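Long-range contacts in endo-beta-1,4-glucanase (cellulase B) (Bacillus halodurans, PDB 4V2X), which probably hydrolyses beta-1,4-linked glucans with a family 5 catalytic module, which is joined to an Ig-like module and a family 46 carbohydrate-binding module: residues I332-K337 with E392-Y397; D402-A407 with V443-L448; L457-M462 with H474-T479; Y480-L485 with S566-N571. All blocks are in the same frame, centred on the assembly; numbering follows the deposited sequence. Where two conformers were deposited one is given.

In the fold
Along the chain the four contacts come in series, each closing before the next opens, and they lead from the catalytic barrel to the last module. Contact 1 sets helix 334-350 of the parallel eight-stranded barrel against the approach to strand 395-399. That strand pairs with strand 473-480, so contact 3, whose centre is about 11 Å from that of contact 1, belongs to the same mixed sheet. Contact 2 lies about 13 Å from contact 3 between centres; its helix 445-452 leads into strand 458-467, and Leu448 meets Val477. Contact 4 follows strand 473-480 into the eight-stranded antiparallel sheet. The middle module thus meets the catalytic module near the start of strand 395-399 and the last module near the end of its neighbour, strand 473-480.

Contact 1: residues I332-K337 with E392-Y397; sequences IQQGEK and ESNFIY
Gln333 and Asn394 approach from opposite directions and meet amide to amide, with their planes 69° apart. Gln333 NE2 donates to Asn394 OD1 over 2.7 Å, nearly straight at 170°; the acceptor lies in the donor's amide plane, and the donor sits on a lone pair in the carbonyl plane. The same NE2 stands at the edge of the Phe395 ring, 3.7 Å from Phe395 CD2, while Ser393 CB and Tyr397 CE2 cover the ring's opposite faces. Gln333 is also the N-cap of helix 334-350: its chain, bent at chi2 (-78°), turns OE1 back to accept from Glu336 N at 3.2 Å and, weakly, from Gly335 N. Asn394 leans over Gly335, its CB 3.9 Å from Gly335 CA. A water 2.8 Å from Gln333 OE1 also reaches Glu336 OE2 and accepts from Asn394 N; Glu336 OE2 has salt bridges to Lys339 and Arg288. An alanine at Gln333 would remove both the cap and the donor, and would probably leave Asn394 OD1 without its amide mate and the first turn of the helix uncapped. One amide thus serves two modules, its oxygen capping the catalytic-module helix and its nitrogen gripping the Ig-like module.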
loop_
_atom_site.group_PDB
_atom_site.type_symbol
_atom_site.label_atom_id
_atom_site.label_comp_id
_atom_site.label_asym_id
_atom_site.label_seq_id
_atom_site.Cartn_x
_atom_site.Cartn_y
_atom_site.Cartn_z
ATOM N N ILE A 332 -5.584 -26.563 29.470
ATOM C CA ILE A 332 -5.647 -25.310 30.223
ATOM C C ILE A 332 -6.373 -25.596 31.540
ATOM O O ILE A 332 -7.465 -26.171 31.543
ATOM C CB ILE A 332 -6.428 -24.220 29.455
ATOM C CG1 ILE A 332 -5.928 -24.072 28.006
ATOM C CG2 ILE A 332 -6.365 -22.891 30.193
ATOM C CD1 ILE A 332 -4.480 -23.648 27.886
ATOM N N GLN A 333 -5.772 -25.192 32.653
ATOM C CA GLN A 333 -6.374 -25.443 33.962
ATOM C C GLN A 333 -7.760 -24.800 33.984
ATOM O O GLN A 333 -7.939 -23.672 33.514
ATOM C CB GLN A 333 -5.489 -24.889 35.078
ATOM C CG GLN A 333 -5.765 -25.496 36.440
ATOM C CD GLN A 333 -6.996 -24.933 37.125
ATOM O OE1 GLN A 333 -7.376 -23.780 36.908
ATOM N NE2 GLN A 333 -7.606 -25.737 37.990
ATOM N N GLN A 334 -8.740 -25.525 34.512
ATOM C CA GLN A 334 -10.145 -25.128 34.358
ATOM C C GLN A 334 -10.484 -23.728 34.887
ATOM O O GLN A 334 -11.161 -22.960 34.204
ATOM C CB GLN A 334 -11.056 -26.167 35.015
ATOM C CG GLN A 334 -12.546 -25.905 34.854
ATOM C CD GLN A 334 -13.049 -26.052 33.429
ATOM O OE1 GLN A 334 -12.283 -26.314 32.500
ATOM N NE2 GLN A 334 -14.355 -25.876 33.254
ATOM N N GLY A 335 -10.040 -23.403 36.100
ATOM C CA GLY A 335 -10.289 -22.081 36.665
ATOM C C GLY A 335 -9.659 -20.976 35.842
ATOM O O GLY A 335 -10.260 -19.923 35.610
ATOM N N GLU A 336 -8.444 -21.231 35.375
ATOM C CA GLU A 336 -7.713 -20.243 34.579
ATOM C C GLU A 336 -8.377 -20.066 33.210
ATOM O O GLU A 336 -8.439 -18.963 32.675
ATOM C CB GLU A 336 -6.242 -20.656 34.465
ATOM C CG GLU A 336 -5.574 -20.867 35.823
ATOM C CD GLU A 336 -5.635 -19.635 36.722
ATOM O OE1 GLU A 336 -5.272 -18.532 36.257
ATOM O OE2 GLU A 336 -6.036 -19.766 37.901
ATOM N N LYS A 337 -8.884 -21.164 32.663
ATOM C CA LYS A 337 -9.643 -21.144 31.418
ATOM C C LYS A 337 -10.873 -20.258 31.566
ATOM O O LYS A 337 -11.158 -19.419 30.709
ATOM C CB LYS A 337 -10.066 -22.573 31.060
ATOM C CG LYS A 337 -10.883 -22.706 29.791
ATOM C CD LYS A 337 -11.622 -24.034 29.733
ATOM C CE LYS A 337 -10.674 -25.221 29.802
ATOM N NZ LYS A 337 -11.439 -26.497 29.775
ATOM N N GLU A 392 -8.700 -16.807 42.914
ATOM C CA GLU A 392 -7.320 -17.192 42.635
ATOM C C GLU A 392 -7.219 -18.586 42.019
ATOM O O GLU A 392 -6.359 -18.834 41.172
ATOM C CB GLU A 392 -6.458 -17.097 43.901
ATOM C CG GLU A 392 -6.866 -18.030 45.024
ATOM C CD GLU A 392 -5.946 -17.925 46.223
ATOM O OE1 GLU A 392 -6.130 -16.992 47.030
ATOM O OE2 GLU A 392 -5.046 -18.777 46.358
ATOM N N SER A 393 -8.098 -19.488 42.454
ATOM C CA SER A 393 -8.159 -20.846 41.923
ATOM C C SER A 393 -9.586 -21.377 42.004
ATOM O O SER A 393 -10.409 -20.845 42.741
ATOM C CB SER A 393 -7.235 -21.783 42.716
ATOM O OG SER A 393 -5.880 -21.357 42.681
ATOM N N ASN A 394 -9.850 -22.452 41.273
ATOM C CA ASN A 394 -11.106 -23.193 41.400
ATOM C C ASN A 394 -10.921 -24.467 42.226
ATOM O O ASN A 394 -11.570 -25.479 41.983
ATOM C CB ASN A 394 -11.680 -23.527 40.025
ATOM C CG ASN A 394 -10.879 -24.582 39.303
ATOM O OD1 ASN A 394 -9.656 -24.602 39.380
ATOM N ND2 ASN A 394 -11.572 -25.482 38.609
ATOM N N PHE A 395 -10.040 -24.413 43.218
ATOM C CA PHE A 395 -9.777 -25.591 44.037
ATOM C C PHE A 395 -9.303 -25.203 45.414
ATOM O O PHE A 395 -8.794 -24.105 45.616
ATOM C CB PHE A 395 -8.747 -26.521 43.371
ATOM C CG PHE A 395 -7.458 -25.839 42.975
ATOM C CD1 PHE A 395 -6.510 -25.490 43.927
ATOM C CD2 PHE A 395 -7.190 -25.555 41.645
ATOM C CE1 PHE A 395 -5.337 -24.855 43.564
ATOM C CE2 PHE A 395 -6.002 -24.930 41.272
ATOM C CZ PHE A 395 -5.077 -24.574 42.235
ATOM N N ILE A 396 -9.496 -26.123 46.352
ATOM C CA ILE A 396 -8.931 -26.032 47.692
ATOM C C ILE A 396 -8.320 -27.396 47.990
ATOM O O ILE A 396 -9.037 -28.401 48.009
ATOM C CB ILE A 396 -10.015 -25.698 48.735
ATOM C CG1 ILE A 396 -10.585 -24.298 48.483
ATOM C CG2 ILE A 396 -9.448 -25.806 50.151
ATOM C CD1 ILE A 396 -11.847 -23.998 49.263
ATOM N N TYR A 397 -7.005 -27.428 48.182
ATOM C CA TYR A 397 -6.292 -28.679 48.423
ATOM C C TYR A 397 -6.106 -28.931 49.914
ATOM O O TYR A 397 -5.764 -28.018 50.668
ATOM C CB TYR A 397 -4.940 -28.670 47.736
ATOM C CG TYR A 397 -4.967 -29.129 46.304
ATOM C CD1 TYR A 397 -5.005 -30.480 45.990
ATOM C CD2 TYR A 397 -4.916 -28.216 45.259
ATOM C CE1 TYR A 397 -5.013 -30.913 44.671
ATOM C CE2 TYR A 397 -4.924 -28.637 43.937
ATOM C CZ TYR A 397 -4.970 -29.981 43.649
ATOM O OH TYR A 397 -4.968 -30.412 42.347
HETATM O O HOH W 1 -7.736 -21.891 38.882
#

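Contact 2: residues D402-A407 with V443-L448; sequences DRIADA and VKAHVL
Asp406 OD1 accepts from Ala445 N over 2.7 Å, at an N-H...O angle of 158°, where helix 445-452 starts beside strand 407-412 of the Ig-like module. The donor meets this oxygen on the anti side, 26° out of the carboxylate plane. Asp406 CG lies anti to its carbonyl carbon (chi1 -63°), and this swings the carboxylate over to the helix start, although Lys444, not Asp406, occupies the N-cap position. A negative group bound to a first-turn N-H would be expected to interact favourably with the helix dipole. The aliphatic part of Lys444 passes the same carboxylate obliquely, CD lying 3.7 Å from Asp406 OD2; its ammonium group instead forms a salt bridge with Glu435.

Next to this polar end the two chains form an antiparallel hydrogen-bonded pair, Ala407 with Val443, within the four-stranded sheet. Val443 N donates to Ala407 O over 2.7 Å, and Ala407 N returns a bond to Val443 O at 3.0 Å. Asp406 CA adds a CA-H...O contact to that same Val443 oxygen, which therefore receives both an N-H and a C-H from consecutive residues.

Apolar groups continue the contact along the helix. Ile404 CG2, anti to its backbone N, reaches Leu448 CB at 3.7 Å and lies near Ala445 CB. Ala445 CB is itself 3.4 Å from Ile404 O. Farther along the side chain, Leu448 CD1 fits between the loop and the strand, 3.5 Å from Ala405 O and 3.6 Å from Ala407 CB.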
loop_
_atom_site.group_PDB
_atom_site.type_symbol
_atom_site.label_atom_id
_atom_site.label_comp_id
_atom_site.label_asym_id
_atom_site.label_seq_id
_atom_site.Cartn_x
_atom_site.Cartn_y
_atom_site.Cartn_z
ATOM N N ASP A 402 -2.992 -34.431 57.418
ATOM C CA ASP A 402 -2.836 -33.174 58.158
ATOM C C ASP A 402 -4.151 -32.734 58.762
ATOM O O ASP A 402 -5.220 -33.032 58.235
ATOM C CB ASP A 402 -2.332 -32.048 57.249
ATOM C CG ASP A 402 -0.850 -32.144 56.961
ATOM O OD1 ASP A 402 -0.213 -33.117 57.404
ATOM O OD2 ASP A 402 -0.322 -31.231 56.298
ATOM N N ARG A 403 -4.067 -32.004 59.864
ATOM C CA ARG A 403 -5.247 -31.381 60.442
ATOM C C ARG A 403 -5.826 -30.402 59.429
ATOM O O ARG A 403 -5.098 -29.614 58.837
ATOM C CB ARG A 403 -4.889 -30.661 61.738
ATOM C CG ARG A 403 -6.071 -30.009 62.446
ATOM C CD ARG A 403 -5.769 -29.735 63.916
ATOM N NE ARG A 403 -4.362 -29.405 64.117
ATOM C CZ ARG A 403 -3.803 -28.242 63.790
ATOM N NH1 ARG A 403 -4.531 -27.263 63.255
ATOM N NH2 ARG A 403 -2.502 -28.054 63.993
ATOM N N ILE A 404 -7.136 -30.471 59.217
ATOM C CA ILE A 404 -7.802 -29.582 58.268
ATOM C C ILE A 404 -7.973 -28.204 58.910
ATOM O O ILE A 404 -8.514 -28.094 60.004
ATOM C CB ILE A 404 -9.156 -30.172 57.819
ATOM C CG1 ILE A 404 -8.903 -31.439 56.996
ATOM C CG2 ILE A 404 -9.966 -29.144 57.023
ATOM C CD1 ILE A 404 -10.151 -32.234 56.671
ATOM N N ALA A 405 -7.471 -27.168 58.243
ATOM C CA ALA A 405 -7.575 -25.798 58.736
ATOM C C ALA A 405 -8.546 -24.982 57.889
ATOM O O ALA A 405 -9.072 -25.464 56.882
ATOM C CB ALA A 405 -6.208 -25.139 58.733
ATOM N N ASP A 406 -8.778 -23.742 58.310
ATOM C CA ASP A 406 -9.548 -22.800 57.504
ATOM C C ASP A 406 -8.798 -22.548 56.203
ATOM O O ASP A 406 -7.567 -22.440 56.198
ATOM C CB ASP A 406 -9.748 -21.471 58.234
ATOM C CG ASP A 406 -10.550 -21.607 59.516
ATOM O OD1 ASP A 406 -11.142 -22.676 59.774
ATOM O OD2 ASP A 406 -10.589 -20.619 60.276
ATOM N N ALA A 407 -9.539 -22.496 55.099
ATOM C CA ALA A 407 -8.980 -22.155 53.807
ATOM C C ALA A 407 -9.384 -20.733 53.476
ATOM O O ALA A 407 -10.574 -20.407 53.483
ATOM C CB ALA A 407 -9.499 -23.102 52.740
ATOM N N VAL A 443 -13.196 -20.170 54.145
ATOM C CA VAL A 443 -14.064 -21.310 54.384
ATOM C C VAL A 443 -13.571 -22.016 55.649
ATOM O O VAL A 443 -12.424 -22.459 55.719
ATOM C CB VAL A 443 -14.064 -22.299 53.199
ATOM C CG1 VAL A 443 -15.090 -23.401 53.432
ATOM C CG2 VAL A 443 -14.346 -21.578 51.888
ATOM N N LYS A 444 -14.446 -22.138 56.643
ATOM C CA LYS A 444 -14.039 -22.676 57.943
ATOM C C LYS A 444 -13.728 -24.180 57.884
ATOM O O LYS A 444 -14.358 -24.941 57.140
ATOM C CB LYS A 444 -15.102 -22.388 59.007
ATOM C CG LYS A 444 -15.360 -20.911 59.261
ATOM C CD LYS A 444 -14.226 -20.245 60.020
ATOM C CE LYS A 444 -14.377 -18.730 60.041
ATOM N NZ LYS A 444 -15.560 -18.268 60.817
ATOM N N ALA A 445 -12.747 -24.583 58.688
ATOM C CA ALA A 445 -12.268 -25.961 58.764
ATOM C C ALA A 445 -13.367 -27.020 58.853
ATOM O O ALA A 445 -13.294 -28.045 58.170
ATOM C CB ALA A 445 -11.328 -26.104 59.957
ATOM N N HIS A 446 -14.375 -26.784 59.693
ATOM C CA HIS A 446 -15.419 -27.792 59.909
ATOM C C HIS A 446 -16.216 -28.074 58.641
ATOM O O HIS A 446 -16.707 -29.183 58.455
ATOM C CB HIS A 446 -16.353 -27.426 61.075
ATOM C CG HIS A 446 -17.135 -26.168 60.865
ATOM N ND1 HIS A 446 -16.656 -24.928 61.222
ATOM C CD2 HIS A 446 -18.369 -25.958 60.345
ATOM C CE1 HIS A 446 -17.554 -24.007 60.927
ATOM N NE2 HIS A 446 -18.605 -24.606 60.396
ATOM N N VAL A 447 -16.329 -27.073 57.769
ATOM C CA VAL A 447 -16.988 -27.253 56.471
ATOM C C VAL A 447 -16.148 -28.161 55.576
ATOM O O VAL A 447 -16.667 -29.081 54.949
ATOM C CB VAL A 447 -17.219 -25.905 55.756
ATOM C CG1 VAL A 447 -17.767 -26.124 54.347
ATOM C CG2 VAL A 447 -18.159 -25.017 56.569
ATOM N N LEU A 448 -14.848 -27.895 55.521
ATOM C CA LEU A 448 -13.936 -28.689 54.710
ATOM C C LEU A 448 -13.813 -30.108 55.257
ATOM O O LEU A 448 -13.770 -31.067 54.493
ATOM C CB LEU A 448 -12.563 -28.011 54.627
ATOM C CG LEU A 448 -12.573 -26.619 53.982
ATOM C CD1 LEU A 448 -11.238 -25.917 54.179
ATOM C CD2 LEU A 448 -12.913 -26.693 52.501
#

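Contact 3: residues L457-M462 with H474-T479; sequences LGTNGM and HFRVNT
Asn460 carries its side chain across to strand 473-480, and each step along it finds a partner. CB lies 3.6 Å from Val477 O, the oxygen that Asn460's own backbone N grips. CG comes near Thr479 OG1, and OD1 accepts from that hydroxyl over 2.6 Å, with the donor tilted 21° from the carbonyl plane. ND2, the other branch of the tip, donates to Thr456 O, so both ends of the amide are held and its rotation is fixed. The two side chains cross at about a right angle, and Thr479 puts OG1 beside its backbone N (chi1 -61°) to meet the amide.

On the face of the sheet that carries Thr459 and Arg476, the evidence is less certain. In one of two conformers of Arg476, Thr459 CG2 lies over the guanidinium toward its rim, and Arg476 NH2 makes a weak bond to Thr459 OG1. Likewise, in one of two conformers of Met462, its SD approaches the His474 ring obliquely, 4.4 Å from the ring centroid.

The backbone gives the register. Gly458 and Thr479 form a hydrogen-bonded pair, with Gly458 N to Thr479 O at 2.8 Å. Farther on, Asn460 N donates to Val477 O at 2.7 Å, and Val477 N to Gly461 O at 2.9 Å. Two residues, Asn460 and Gly461, thus face the single Val477, which is the classic beta bulge, here set in the antiparallel hairpin of strands 458-467 and 473-480 of the Ig-like module.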
loop_
_atom_site.group_PDB
_atom_site.type_symbol
_atom_site.label_atom_id
_atom_site.label_comp_id
_atom_site.label_asym_id
_atom_site.label_seq_id
_atom_site.Cartn_x
_atom_site.Cartn_y
_atom_site.Cartn_z
ATOM N N LEU A 457 -8.541 -39.813 48.248
ATOM C CA LEU A 457 -7.723 -38.932 47.408
ATOM C C LEU A 457 -8.512 -38.461 46.193
ATOM O O LEU A 457 -9.340 -39.199 45.662
ATOM C CB LEU A 457 -6.441 -39.640 46.964
ATOM C CG LEU A 457 -5.546 -40.119 48.110
ATOM C CD1 LEU A 457 -4.293 -40.796 47.570
ATOM C CD2 LEU A 457 -5.179 -38.975 49.041
ATOM N N GLY A 458 -8.250 -37.225 45.774
ATOM C CA GLY A 458 -8.935 -36.622 44.641
ATOM C C GLY A 458 -10.033 -35.702 45.128
ATOM O O GLY A 458 -10.035 -35.270 46.289
ATOM N N THR A 459 -10.982 -35.417 44.248
ATOM C CA THR A 459 -12.027 -34.445 44.549
ATOM C C THR A 459 -13.088 -35.050 45.459
ATOM O O THR A 459 -13.764 -36.004 45.078
ATOM C CB THR A 459 -12.680 -33.910 43.259
ATOM O OG1 THR A 459 -11.672 -33.326 42.421
ATOM C CG2 THR A 459 -13.736 -32.858 43.590
ATOM N N ASN A 460 -13.231 -34.476 46.654
ATOM C CA ASN A 460 -14.169 -34.956 47.672
ATOM C C ASN A 460 -15.536 -34.310 47.542
ATOM O O ASN A 460 -16.549 -34.914 47.870
ATOM C CB ASN A 460 -13.640 -34.652 49.082
ATOM C CG ASN A 460 -12.223 -35.140 49.298
ATOM O OD1 ASN A 460 -11.307 -34.340 49.526
ATOM N ND2 ASN A 460 -12.029 -36.452 49.216
ATOM N N GLY A 461 -15.557 -33.067 47.079
ATOM C CA GLY A 461 -16.789 -32.308 47.010
ATOM C C GLY A 461 -16.508 -30.915 46.517
ATOM O O GLY A 461 -15.435 -30.651 45.968
ATOM N N MET A 462 -17.460 -30.013 46.732
ATOM C CA MET A 462 -17.387 -28.668 46.175
ATOM C C MET A 462 -17.898 -27.621 47.149
ATOM O O MET A 462 -18.868 -27.864 47.861
ATOM C CB MET A 462 -18.224 -28.609 44.903
ATOM C CG MET A 462 -18.033 -27.350 44.079
ATOM S SD MET A 462 -19.005 -27.458 42.571
ATOM C CE MET A 462 -18.695 -29.166 42.128
ATOM N N HIS A 474 -16.945 -22.241 41.441
ATOM C CA HIS A 474 -16.915 -23.557 42.078
ATOM C C HIS A 474 -15.516 -23.931 42.530
ATOM O O HIS A 474 -14.614 -24.013 41.709
ATOM C CB HIS A 474 -17.410 -24.606 41.091
ATOM C CG HIS A 474 -18.699 -24.243 40.434
ATOM N ND1 HIS A 474 -19.919 -24.422 41.047
ATOM C CD2 HIS A 474 -18.960 -23.704 39.222
ATOM C CE1 HIS A 474 -20.878 -24.016 40.236
ATOM N NE2 HIS A 474 -20.324 -23.569 39.126
ATOM N N PHE A 475 -15.342 -24.136 43.833
ATOM C CA PHE A 475 -14.086 -24.627 44.386
ATOM C C PHE A 475 -14.153 -26.133 44.574
ATOM O O PHE A 475 -14.935 -26.626 45.397
ATOM C CB PHE A 475 -13.794 -24.003 45.754
ATOM C CG PHE A 475 -13.620 -22.514 45.732
ATOM C CD1 PHE A 475 -12.404 -21.946 45.358
ATOM C CD2 PHE A 475 -14.651 -21.677 46.136
ATOM C CE1 PHE A 475 -12.243 -20.573 45.347
ATOM C CE2 PHE A 475 -14.490 -20.307 46.133
ATOM C CZ PHE A 475 -13.284 -19.754 45.733
ATOM N N ARG A 476 -13.321 -26.854 43.833
ATOM C CA ARG A 476 -13.222 -28.298 43.995
ATOM C C ARG A 476 -12.372 -28.561 45.228
ATOM O O ARG A 476 -11.250 -28.049 45.337
ATOM C CB ARG A 476 -12.594 -28.937 42.758
ATOM C CG ARG A 476 -13.420 -28.733 41.498
ATOM C CD ARG A 476 -12.661 -29.152 40.250
ATOM N NE ARG A 476 -12.517 -30.599 40.182
ATOM C CZ ARG A 476 -13.485 -31.422 39.794
ATOM N NH1 ARG A 476 -14.659 -30.931 39.437
ATOM N NH2 ARG A 476 -13.278 -32.731 39.767
ATOM N N VAL A 477 -12.911 -29.331 46.175
ATOM C CA VAL A 477 -12.198 -29.639 47.405
ATOM C C VAL A 477 -11.503 -30.983 47.211
ATOM O O VAL A 477 -12.165 -32.008 47.047
ATOM C CB VAL A 477 -13.141 -29.670 48.627
ATOM C CG1 VAL A 477 -12.382 -30.085 49.883
ATOM C CG2 VAL A 477 -13.805 -28.312 48.815
ATOM N N ASN A 478 -10.171 -30.951 47.206
ATOM C CA ASN A 478 -9.339 -32.087 46.817
ATOM C C ASN A 478 -8.423 -32.530 47.937
ATOM O O ASN A 478 -7.720 -31.710 48.521
ATOM C CB ASN A 478 -8.465 -31.708 45.617
ATOM C CG ASN A 478 -9.280 -31.261 44.418
ATOM O OD1 ASN A 478 -10.393 -31.730 44.200
ATOM N ND2 ASN A 478 -8.728 -30.332 43.635
ATOM N N THR A 479 -8.421 -33.826 48.230
ATOM C CA THR A 479 -7.453 -34.381 49.161
ATOM C C THR A 479 -6.300 -34.973 48.367
ATOM O O THR A 479 -6.521 -35.674 47.382
ATOM C CB THR A 479 -8.088 -35.465 50.046
ATOM O OG1 THR A 479 -9.154 -34.881 50.807
ATOM C CG2 THR A 479 -7.060 -36.055 50.990
#

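Contact 4: residues Y480-L485 with S566-N571; sequences YRTPVL and SGETVN
Ser566 CB sits almost exactly over the centre of the Tyr480 ring, 3.8 Å from the centroid and only 8° off the ring normal, a CH-pi contact made by a serine rather than a larger apolar side chain. Beside the ring, Ser566 OG accepts from Glu568 N at 3.3 Å, forming an ST turn, and is also hydrogen-bonded to Asn504. At the rim of the ring Glu568 takes over. Glu568 CG is 3.7 Å from Tyr480 CE2, and OE2 lies at the ring edge in its plane, where a water 2.7 Å from Tyr480 OH donates to this carboxylate oxygen.

The residues lie where the chain passes from strand 473-480 of the Ig-like module into strand 484-491 of the carbohydrate-binding module, beside the turn that leads into strand 569-577 of the same antiparallel sheet. Here Thr482 OG1 donates to Glu568 OE1 over 3.0 Å, coming from above the carboxylate plane, 55° out of it. The bend of Glu568 at chi2 (-72°) places OE1 by the Thr482 hydroxyl and OE2 at the Tyr480 edge. With an alanine here, the Thr482 hydroxyl would probably lose its acceptor and the water on Tyr480 OH its carboxylate partner, and a gap would be likely to open beside Pro483 CD. Beyond it, Val570 uses both branches: CG2 lies against Pro483 O, and CG1 meets Leu485 CD1 at 3.9 Å.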
loop_
_atom_site.group_PDB
_atom_site.type_symbol
_atom_site.label_atom_id
_atom_site.label_comp_id
_atom_site.label_asym_id
_atom_site.label_seq_id
_atom_site.Cartn_x
_atom_site.Cartn_y
_atom_site.Cartn_z
ATOM N N TYR A 480 -5.074 -34.679 48.797
ATOM C CA TYR A 480 -3.884 -35.158 48.101
ATOM C C TYR A 480 -2.812 -35.668 49.064
ATOM O O TYR A 480 -2.800 -35.329 50.255
ATOM C CB TYR A 480 -3.298 -34.044 47.224
ATOM C CG TYR A 480 -2.537 -32.980 47.999
ATOM C CD1 TYR A 480 -3.212 -31.983 48.697
ATOM C CD2 TYR A 480 -1.149 -32.987 48.053
ATOM C CE1 TYR A 480 -2.526 -31.019 49.412
ATOM C CE2 TYR A 480 -0.456 -32.023 48.763
ATOM C CZ TYR A 480 -1.154 -31.037 49.438
ATOM O OH TYR A 480 -0.478 -30.073 50.157
ATOM N N ARG A 481 -1.926 -36.508 48.523
ATOM C CA ARG A 481 -0.647 -36.842 49.150
ATOM C C ARG A 481 0.446 -36.547 48.136
ATOM O O ARG A 481 0.172 -36.351 46.954
ATOM C CB ARG A 481 -0.547 -38.320 49.505
ATOM C CG ARG A 481 -1.846 -38.992 49.872
ATOM C CD ARG A 481 -1.626 -40.479 50.066
ATOM N NE ARG A 481 -0.615 -40.734 51.092
ATOM C CZ ARG A 481 0.447 -41.526 50.948
ATOM N NH1 ARG A 481 0.662 -42.191 49.818
ATOM N NH2 ARG A 481 1.294 -41.670 51.957
ATOM N N THR A 482 1.691 -36.556 48.590
ATOM C CA THR A 482 2.808 -36.362 47.678
ATOM C C THR A 482 2.690 -37.377 46.535
ATOM O O THR A 482 2.524 -38.576 46.788
ATOM C CB THR A 482 4.163 -36.500 48.401
ATOM O OG1 THR A 482 4.332 -35.388 49.290
ATOM C CG2 THR A 482 5.323 -36.515 47.406
ATOM N N PRO A 483 2.735 -36.895 45.282
ATOM C CA PRO A 483 2.707 -37.825 44.158
ATOM C C PRO A 483 4.034 -38.554 44.054
ATOM O O PRO A 483 5.063 -38.018 44.461
ATOM C CB PRO A 483 2.473 -36.929 42.937
ATOM C CG PRO A 483 2.594 -35.521 43.403
ATOM C CD PRO A 483 2.982 -35.510 44.846
ATOM N N VAL A 484 3.994 -39.772 43.527
ATOM C CA VAL A 484 5.165 -40.625 43.472
ATOM C C VAL A 484 5.334 -41.102 42.043
ATOM O O VAL A 484 4.391 -41.615 41.445
ATOM C CB VAL A 484 5.026 -41.846 44.410
ATOM C CG1 VAL A 484 6.300 -42.678 44.398
ATOM C CG2 VAL A 484 4.701 -41.399 45.828
ATOM N N LEU A 485 6.533 -40.906 41.505
ATOM C CA LEU A 485 6.913 -41.456 40.210
ATOM C C LEU A 485 7.871 -42.610 40.441
ATOM O O LEU A 485 8.593 -42.643 41.446
ATOM C CB LEU A 485 7.581 -40.383 39.348
ATOM C CG LEU A 485 6.710 -39.163 39.054
ATOM C CD1 LEU A 485 7.518 -38.105 38.318
ATOM C CD2 LEU A 485 5.471 -39.534 38.260
ATOM N N SER A 566 -1.329 -28.550 43.629
ATOM C CA SER A 566 -1.277 -28.544 45.086
ATOM C C SER A 566 -0.057 -27.816 45.631
ATOM O O SER A 566 0.010 -27.549 46.826
ATOM C CB SER A 566 -1.229 -29.981 45.597
ATOM O OG SER A 566 -0.078 -30.634 45.093
ATOM N N GLY A 567 0.920 -27.541 44.766
ATOM C CA GLY A 567 2.195 -26.989 45.186
ATOM C C GLY A 567 3.287 -28.038 45.258
ATOM O O GLY A 567 4.460 -27.689 45.408
ATOM N N GLU A 568 2.913 -29.316 45.166
ATOM C CA GLU A 568 3.879 -30.402 45.190
ATOM C C GLU A 568 4.753 -30.334 43.947
ATOM O O GLU A 568 4.275 -30.032 42.852
ATOM C CB GLU A 568 3.181 -31.765 45.260
ATOM C CG GLU A 568 2.519 -32.073 46.597
ATOM C CD GLU A 568 3.514 -32.358 47.713
ATOM O OE1 GLU A 568 4.508 -33.065 47.471
ATOM O OE2 GLU A 568 3.295 -31.884 48.844
ATOM N N THR A 569 6.039 -30.595 44.148
ATOM C CA THR A 569 7.031 -30.610 43.083
ATOM C C THR A 569 7.753 -31.939 43.191
ATOM O O THR A 569 8.153 -32.333 44.282
ATOM C CB THR A 569 8.029 -29.451 43.274
ATOM O OG1 THR A 569 7.328 -28.208 43.147
ATOM C CG2 THR A 569 9.156 -29.515 42.258
ATOM N N VAL A 570 7.900 -32.645 42.073
ATOM C CA VAL A 570 8.613 -33.917 42.068
ATOM C C VAL A 570 9.659 -33.888 40.966
ATOM O O VAL A 570 9.328 -33.610 39.820
ATOM C CB VAL A 570 7.653 -35.105 41.828
ATOM C CG1 VAL A 570 8.423 -36.418 41.738
ATOM C CG2 VAL A 570 6.605 -35.176 42.927
ATOM N N ASN A 571 10.911 -34.171 41.324
ATOM C CA ASN A 571 11.985 -34.315 40.341
ATOM C C ASN A 571 12.098 -35.742 39.853
ATOM O O ASN A 571 11.695 -36.674 40.541
ATOM C CB ASN A 571 13.322 -33.873 40.926
ATOM C CG ASN A 571 13.338 -32.401 41.291
ATOM O OD1 ASN A 571 13.740 -32.031 42.394
ATOM N ND2 ASN A 571 12.895 -31.560 40.379
HETATM O O HOH W 2 2.147 -29.636 49.839
#